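Local atomic coordinates of restriction endonuclease S subunits (Thermoanaerobacter tengcongensis, PDB entry 3OKG), a protein that probably recognises and binds DNA as the specificity (S) subunit of a type I restriction-modification methyltransferase, which it forms together with M polypeptides. Residues A[42-47]-A[75-80]; A[50-55]-A[69-74]. One frame throughout, in Å; residues are numbered along the deposited sequence.

Contact 1: A[42-47]-A[75-80]. With SO4 (sulfate ion), chain I; SO4 (sulfate ion), chain D.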
loop_
_atom_site.group_PDB
_atom_site.type_symbol
_atom_site.label_atom_id
_atom_site.label_comp_id
_atom_site.label_asym_id
_atom_site.label_seq_id
_atom_site.Cartn_x
_atom_site.Cartn_y
_atom_site.Cartn_z
ATOM N N ASP A 42 -16.566 34.034 20.590
ATOM C CA ASP A 42 -17.705 33.155 20.793
ATOM C C ASP A 42 -18.728 33.467 19.708
ATOM O O ASP A 42 -19.414 34.485 19.773
ATOM C CB ASP A 42 -18.300 33.382 22.191
ATOM C CG ASP A 42 -19.453 32.463 22.483
ATOM O OD1 ASP A 42 -20.017 31.872 21.529
ATOM O OD2 ASP A 42 -19.802 32.320 23.672
ATOM N N PRO A 43 -18.812 32.610 18.683
ATOM C CA PRO A 43 -19.705 32.942 17.561
ATOM C C PRO A 43 -21.178 32.965 17.985
ATOM O O PRO A 43 -21.990 33.531 17.246
ATOM C CB PRO A 43 -19.482 31.776 16.569
ATOM C CG PRO A 43 -18.174 31.094 17.043
ATOM C CD PRO A 43 -18.168 31.293 18.524
ATOM N N THR A 44 -21.508 32.343 19.123
ATOM C CA THR A 44 -22.893 32.307 19.598
ATOM C C THR A 44 -23.385 33.699 19.941
ATOM O O THR A 44 -24.577 33.900 20.121
ATOM C CB THR A 44 -23.120 31.385 20.835
ATOM O OG1 THR A 44 -22.515 31.960 22.003
ATOM C CG2 THR A 44 -22.565 29.983 20.587
ATOM N N LYS A 45 -22.463 34.654 20.023
ATOM C CA LYS A 45 -22.810 36.036 20.339
ATOM C C LYS A 45 -23.313 36.767 19.110
ATOM O O LYS A 45 -23.859 37.859 19.215
ATOM C CB LYS A 45 -21.627 36.773 20.975
ATOM C CG LYS A 45 -21.320 36.271 22.378
ATOM C CD LYS A 45 -19.989 36.788 22.920
ATOM C CE LYS A 45 -20.050 38.251 23.346
ATOM N NZ LYS A 45 -20.087 39.190 22.184
ATOM N N ASN A 46 -23.130 36.155 17.943
ATOM C CA ASN A 46 -23.765 36.618 16.724
ATOM C C ASN A 46 -24.529 35.429 16.153
ATOM O O ASN A 46 -24.092 34.794 15.194
ATOM C CB ASN A 46 -22.736 37.147 15.725
ATOM C CG ASN A 46 -21.991 38.366 16.239
ATOM O OD1 ASN A 46 -20.938 38.241 16.859
ATOM N ND2 ASN A 46 -22.535 39.552 15.980
ATOM N N PRO A 47 -25.661 35.104 16.779
ATOM C CA PRO A 47 -26.422 33.884 16.516
ATOM C C PRO A 47 -26.878 33.783 15.061
ATOM O O PRO A 47 -27.005 32.659 14.583
ATOM C CB PRO A 47 -27.638 34.025 17.456
ATOM C CG PRO A 47 -27.708 35.524 17.752
ATOM C CD PRO A 47 -26.268 35.894 17.869
ATOM N N GLN A 75 -25.546 30.642 16.152
ATOM C CA GLN A 75 -26.415 30.017 17.138
ATOM C C GLN A 75 -25.998 28.584 17.435
ATOM O O GLN A 75 -26.095 28.116 18.565
ATOM C CB GLN A 75 -27.856 30.017 16.620
ATOM C CG GLN A 75 -28.780 29.191 17.467
ATOM C CD GLN A 75 -30.200 29.246 16.965
ATOM O OE1 GLN A 75 -30.503 29.963 16.003
ATOM N NE2 GLN A 75 -31.085 28.489 17.609
ATOM N N HIS A 76 -25.525 27.890 16.407
ATOM C CA HIS A 76 -25.212 26.484 16.528
ATOM C C HIS A 76 -23.724 26.156 16.689
ATOM O O HIS A 76 -23.326 24.994 16.550
ATOM C CB HIS A 76 -25.740 25.756 15.304
ATOM C CG HIS A 76 -27.221 25.850 15.155
ATOM N ND1 HIS A 76 -27.829 26.199 13.970
ATOM C CD2 HIS A 76 -28.216 25.662 16.053
ATOM C CE1 HIS A 76 -29.140 26.204 14.139
ATOM N NE2 HIS A 76 -29.401 25.883 15.393
ATOM N N ALA A 77 -22.916 27.165 16.973
ATOM C CA ALA A 77 -21.487 26.937 17.242
ATOM C C ALA A 77 -21.264 25.898 18.318
ATOM O O ALA A 77 -21.734 26.053 19.440
ATOM C CB ALA A 77 -20.788 28.244 17.656
ATOM N N PRO A 78 -20.497 24.851 17.984
ATOM C CA PRO A 78 -20.007 23.849 18.937
ATOM C C PRO A 78 -19.236 24.536 20.069
ATOM O O PRO A 78 -18.738 25.657 19.928
ATOM C CB PRO A 78 -19.056 22.995 18.093
ATOM C CG PRO A 78 -19.431 23.263 16.685
ATOM C CD PRO A 78 -19.984 24.637 16.623
ATOM N N SER A 79 -19.152 23.882 21.213
ATOM C CA SER A 79 -18.513 24.515 22.355
ATOM C C SER A 79 -17.026 24.743 22.121
ATOM O O SER A 79 -16.472 25.686 22.655
ATOM C CB SER A 79 -18.714 23.684 23.624
ATOM O OG SER A 79 -18.208 22.385 23.429
ATOM N N ARG A 80 -16.385 23.897 21.315
ATOM C CA ARG A 80 -14.951 24.065 21.012
ATOM C C ARG A 80 -14.659 25.119 19.953
ATOM O O ARG A 80 -13.498 25.442 19.669
ATOM C CB ARG A 80 -14.361 22.731 20.544
ATOM C CG ARG A 80 -14.162 21.727 21.663
ATOM C CD ARG A 80 -13.728 20.397 21.075
ATOM N NE ARG A 80 -13.465 19.426 22.122
ATOM C CZ ARG A 80 -13.100 18.172 21.886
ATOM N NH1 ARG A 80 -12.949 17.755 20.632
ATOM N NH2 ARG A 80 -12.887 17.338 22.898
HETATM S S SO4 I . -26.256 38.665 14.765
HETATM O O1 SO4 I . -26.779 39.501 13.690
HETATM O O2 SO4 I . -25.175 39.395 15.420
HETATM O O3 SO4 I . -27.297 38.347 15.741
HETATM O O4 SO4 I . -25.766 37.406 14.205
HETATM S S SO4 D . -12.309 18.526 17.342
HETATM O O1 SO4 D . -12.690 19.464 18.384
HETATM O O2 SO4 D . -11.498 19.236 16.347
HETATM O O3 SO4 D . -11.475 17.471 17.909
HETATM O O4 SO4 D . -13.494 17.973 16.716
#
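Ala77 sets its CB against the ring of Pro43, where CG lies 3.9 Å from CB of Ala77 and the proline CB and CD are hardly farther off. The same methyl meets a second group, CG2 of Thr44, at 3.8 Å from Ala77 CB, so the alanine methyl rests in the notch formed by a proline ring and a threonine methyl on consecutive residues. Thr44 divides its two branches between two tasks. Its chi1 of 70° puts OG1 between the backbone N and the carbonyl carbon, which leaves CG2 for Ala77 and lets OG1 bond to OD1 of Asp42. Thr44 N reaches that same oxygen, 2.9 Å from Asp42 OD1, and both donors come from one face of the carboxylate plane. An alanine in place of Thr44 lacks both branches and would probably leave Asp42 OD1 with one bond fewer from this turn and Ala77 CB without its threonine cover. Farther along, the backbone closes the contact: Gln75 N donates to Pro47 O over 2.9 Å. Beside this bond, CB of Gln75 touches CB of Pro47 at 4.1 Å. ND2 of Asn46 bonds to a sulfate ion that also takes bonds from Ser48 N and Thr49 OG1, while Arg80 NH1 holds a second sulfate, both ions probably from the crystallisation liquor. Pro43 and Ala77 both also rest on Phe51, so the apolar patch leans on strand 50-54. The arrangement illustrates an Asx turn at Asp42 leading into a short 3-10 turn, 43-45, that packs against a second surface loop of the DNA specificity domain.

Contact 2: A[50-55]-A[69-74]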
loop_
_atom_site.group_PDB
_atom_site.type_symbol
_atom_site.label_atom_id
_atom_site.label_comp_id
_atom_site.label_asym_id
_atom_site.label_seq_id
_atom_site.Cartn_x
_atom_site.Cartn_y
_atom_site.Cartn_z
ATOM N N TYR A 50 -23.258 33.481 9.992
ATOM C CA TYR A 50 -22.546 32.265 9.642
ATOM C C TYR A 50 -21.053 32.459 9.901
ATOM O O TYR A 50 -20.524 33.547 9.694
ATOM C CB TYR A 50 -22.783 31.920 8.168
ATOM C CG TYR A 50 -24.065 31.135 7.958
ATOM C CD1 TYR A 50 -24.116 29.780 8.235
ATOM C CD2 TYR A 50 -25.232 31.768 7.511
ATOM C CE1 TYR A 50 -25.297 29.044 8.065
ATOM C CE2 TYR A 50 -26.428 31.033 7.330
ATOM C CZ TYR A 50 -26.441 29.687 7.607
ATOM O OH TYR A 50 -27.595 28.955 7.447
ATOM N N PHE A 51 -20.382 31.407 10.348
ATOM C CA PHE A 51 -18.919 31.404 10.347
ATOM C C PHE A 51 -18.457 30.059 9.797
ATOM O O PHE A 51 -19.229 29.097 9.760
ATOM C CB PHE A 51 -18.371 31.612 11.766
ATOM C CG PHE A 51 -18.613 30.457 12.670
ATOM C CD1 PHE A 51 -17.583 29.575 12.989
ATOM C CD2 PHE A 51 -19.872 30.229 13.200
ATOM C CE1 PHE A 51 -17.805 28.492 13.818
ATOM C CE2 PHE A 51 -20.107 29.143 14.031
ATOM C CZ PHE A 51 -19.078 28.269 14.350
ATOM N N VAL A 52 -17.205 29.983 9.357
ATOM C CA VAL A 52 -16.687 28.709 8.875
ATOM C C VAL A 52 -15.873 28.056 9.982
ATOM O O VAL A 52 -15.026 28.721 10.598
ATOM C CB VAL A 52 -15.817 28.894 7.623
ATOM C CG1 VAL A 52 -15.301 27.538 7.172
ATOM C CG2 VAL A 52 -16.630 29.546 6.497
ATOM N N TYR A 53 -16.144 26.777 10.266
ATOM C CA TYR A 53 -15.516 26.086 11.390
ATOM C C TYR A 53 -14.554 25.022 10.890
ATOM O O TYR A 53 -14.927 24.183 10.068
ATOM C CB TYR A 53 -16.578 25.407 12.243
ATOM C CG TYR A 53 -16.060 24.749 13.483
ATOM C CD1 TYR A 53 -15.082 25.361 14.259
ATOM C CD2 TYR A 53 -16.567 23.537 13.899
ATOM C CE1 TYR A 53 -14.596 24.748 15.398
ATOM C CE2 TYR A 53 -16.103 22.927 15.057
ATOM C CZ TYR A 53 -15.123 23.551 15.799
ATOM O OH TYR A 53 -14.667 22.949 16.945
ATOM N N VAL A 54 -13.323 25.071 11.386
ATOM C CA VAL A 54 -12.326 24.038 11.113
ATOM C C VAL A 54 -12.131 23.128 12.348
ATOM O O VAL A 54 -11.568 23.545 13.350
ATOM C CB VAL A 54 -10.966 24.670 10.726
ATOM C CG1 VAL A 54 -10.005 23.582 10.282
ATOM C CG2 VAL A 54 -11.146 25.733 9.603
ATOM N N ASP A 55 -12.615 21.893 12.280
ATOM C CA ASP A 55 -12.331 20.928 13.327
ATOM C C ASP A 55 -11.344 19.930 12.774
ATOM O O ASP A 55 -10.873 20.076 11.650
ATOM C CB ASP A 55 -13.602 20.230 13.827
ATOM C CG ASP A 55 -14.341 19.483 12.735
ATOM O OD1 ASP A 55 -13.901 19.479 11.563
ATOM O OD2 ASP A 55 -15.389 18.903 13.059
ATOM N N PRO A 69 -14.070 22.048 5.783
ATOM C CA PRO A 69 -14.604 22.837 6.897
ATOM C C PRO A 69 -16.107 23.009 6.675
ATOM O O PRO A 69 -16.585 22.811 5.553
ATOM C CB PRO A 69 -13.912 24.170 6.713
ATOM C CG PRO A 69 -13.738 24.274 5.206
ATOM C CD PRO A 69 -13.307 22.880 4.839
ATOM N N LYS A 70 -16.836 23.355 7.723
ATOM C CA LYS A 70 -18.289 23.435 7.620
ATOM C C LYS A 70 -18.745 24.835 7.935
ATOM O O LYS A 70 -18.257 25.432 8.876
ATOM C CB LYS A 70 -18.963 22.450 8.582
ATOM C CG LYS A 70 -20.484 22.327 8.302
ATOM C CD LYS A 70 -21.300 21.910 9.520
ATOM C CE LYS A 70 -21.418 20.400 9.657
ATOM N NZ LYS A 70 -22.342 20.034 10.772
ATOM N N GLU A 71 -19.688 25.368 7.153
ATOM C CA GLU A 71 -20.205 26.683 7.460
ATOM C C GLU A 71 -21.355 26.492 8.438
ATOM O O GLU A 71 -22.292 25.728 8.185
ATOM C CB GLU A 71 -20.622 27.456 6.204
ATOM C CG GLU A 71 -20.936 28.913 6.500
ATOM C CD GLU A 71 -20.655 29.826 5.329
ATOM O OE1 GLU A 71 -20.347 29.316 4.237
ATOM O OE2 GLU A 71 -20.737 31.055 5.502
ATOM N N ILE A 72 -21.269 27.189 9.557
ATOM C CA ILE A 72 -22.192 26.987 10.657
ATOM C C ILE A 72 -22.813 28.298 11.121
ATOM O O ILE A 72 -22.171 29.342 11.142
ATOM C CB ILE A 72 -21.471 26.334 11.852
ATOM C CG1 ILE A 72 -20.892 24.980 11.434
ATOM C CG2 ILE A 72 -22.417 26.181 13.037
ATOM C CD1 ILE A 72 -19.919 24.388 12.487
ATOM N N LEU A 73 -24.090 28.236 11.486
ATOM C CA LEU A 73 -24.767 29.396 12.036
ATOM C C LEU A 73 -24.260 29.643 13.463
ATOM O O LEU A 73 -24.106 28.704 14.238
ATOM C CB LEU A 73 -26.281 29.137 12.033
ATOM C CG LEU A 73 -27.220 30.339 12.109
ATOM C CD1 LEU A 73 -26.902 31.376 11.069
ATOM C CD2 LEU A 73 -28.669 29.861 11.973
ATOM N N GLY A 74 -24.015 30.904 13.822
ATOM C CA GLY A 74 -23.438 31.199 15.125
ATOM C C GLY A 74 -24.225 30.569 16.258
ATOM O O GLY A 74 -23.667 30.030 17.216
#
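A chi1 of 69° brings CG of Phe51 between its own backbone N and carbonyl carbon, while CG1 of Ile72 turns beside its backbone N and CG2 anti to it; the phenyl ring then runs alongside the isoleucine, CE2 of Phe51 meeting CB of Ile72 at 3.8 Å. The frame is an antiparallel beta pair, strand 50-54 with strand 70-73, the latter outermost in a mixed sheet of the DNA specificity domain. Phe51 and Ile72 form a hydrogen-bonded pair in which Ile72 N reaches Phe51 O over 2.8 Å, and Phe51 N returns the bond to Ile72 O. Tyr53 and Lys70 repeat the pattern, with Tyr53 N 2.9 Å from Lys70 O and Lys70 N donating in turn to Tyr53 O. On the sheet face of Phe51 and Tyr53, CD1 of Ile72 presses on Tyr53 CB at 3.5 Å, so this one isoleucine touches both aromatic residues with different atoms. These two buried aromatics also pack on Ile113 and Ala81 of the other strands of the sheet. Tyr50, Val52, Glu71 and Leu73 point to the other face. There Val52 CG1 lies beside Pro69 CB at 3.7 Å, the two side chains heading the same way. Tyr50 receives two neighbours of different character. Glu71 crosses it at about a right angle, its carboxylate plane 90° from the ring, with OE2 of Glu71 3.5 Å from CB of Tyr50. Leu73 supplies a CH-pi contact instead: its CD1 methyl stands over the middle of one face of the Tyr50 ring, 3.8 Å from the centroid.

How the contacts relate
From the N terminus the chain passes through 42-47, runs out along strand 50-54, turns through the short strands 59-60 and 65-66, and comes back along strand 70-73 into 75-80. Contact 2 closes the inner loop, 14 residues apart at its nearest ends; contact 1 closes the outer one around it, 28 apart, so the two nest without crossing. Their centres are about 9 Å apart. They also meet directly: Pro43 CB packs on Phe51 CE2 at 3.7 Å, and Arg80 CB on Tyr53 OH. The strand pair and the two loops that pack against strand 50-54 are thereby tied together, with strand 81-84 following next along the chain.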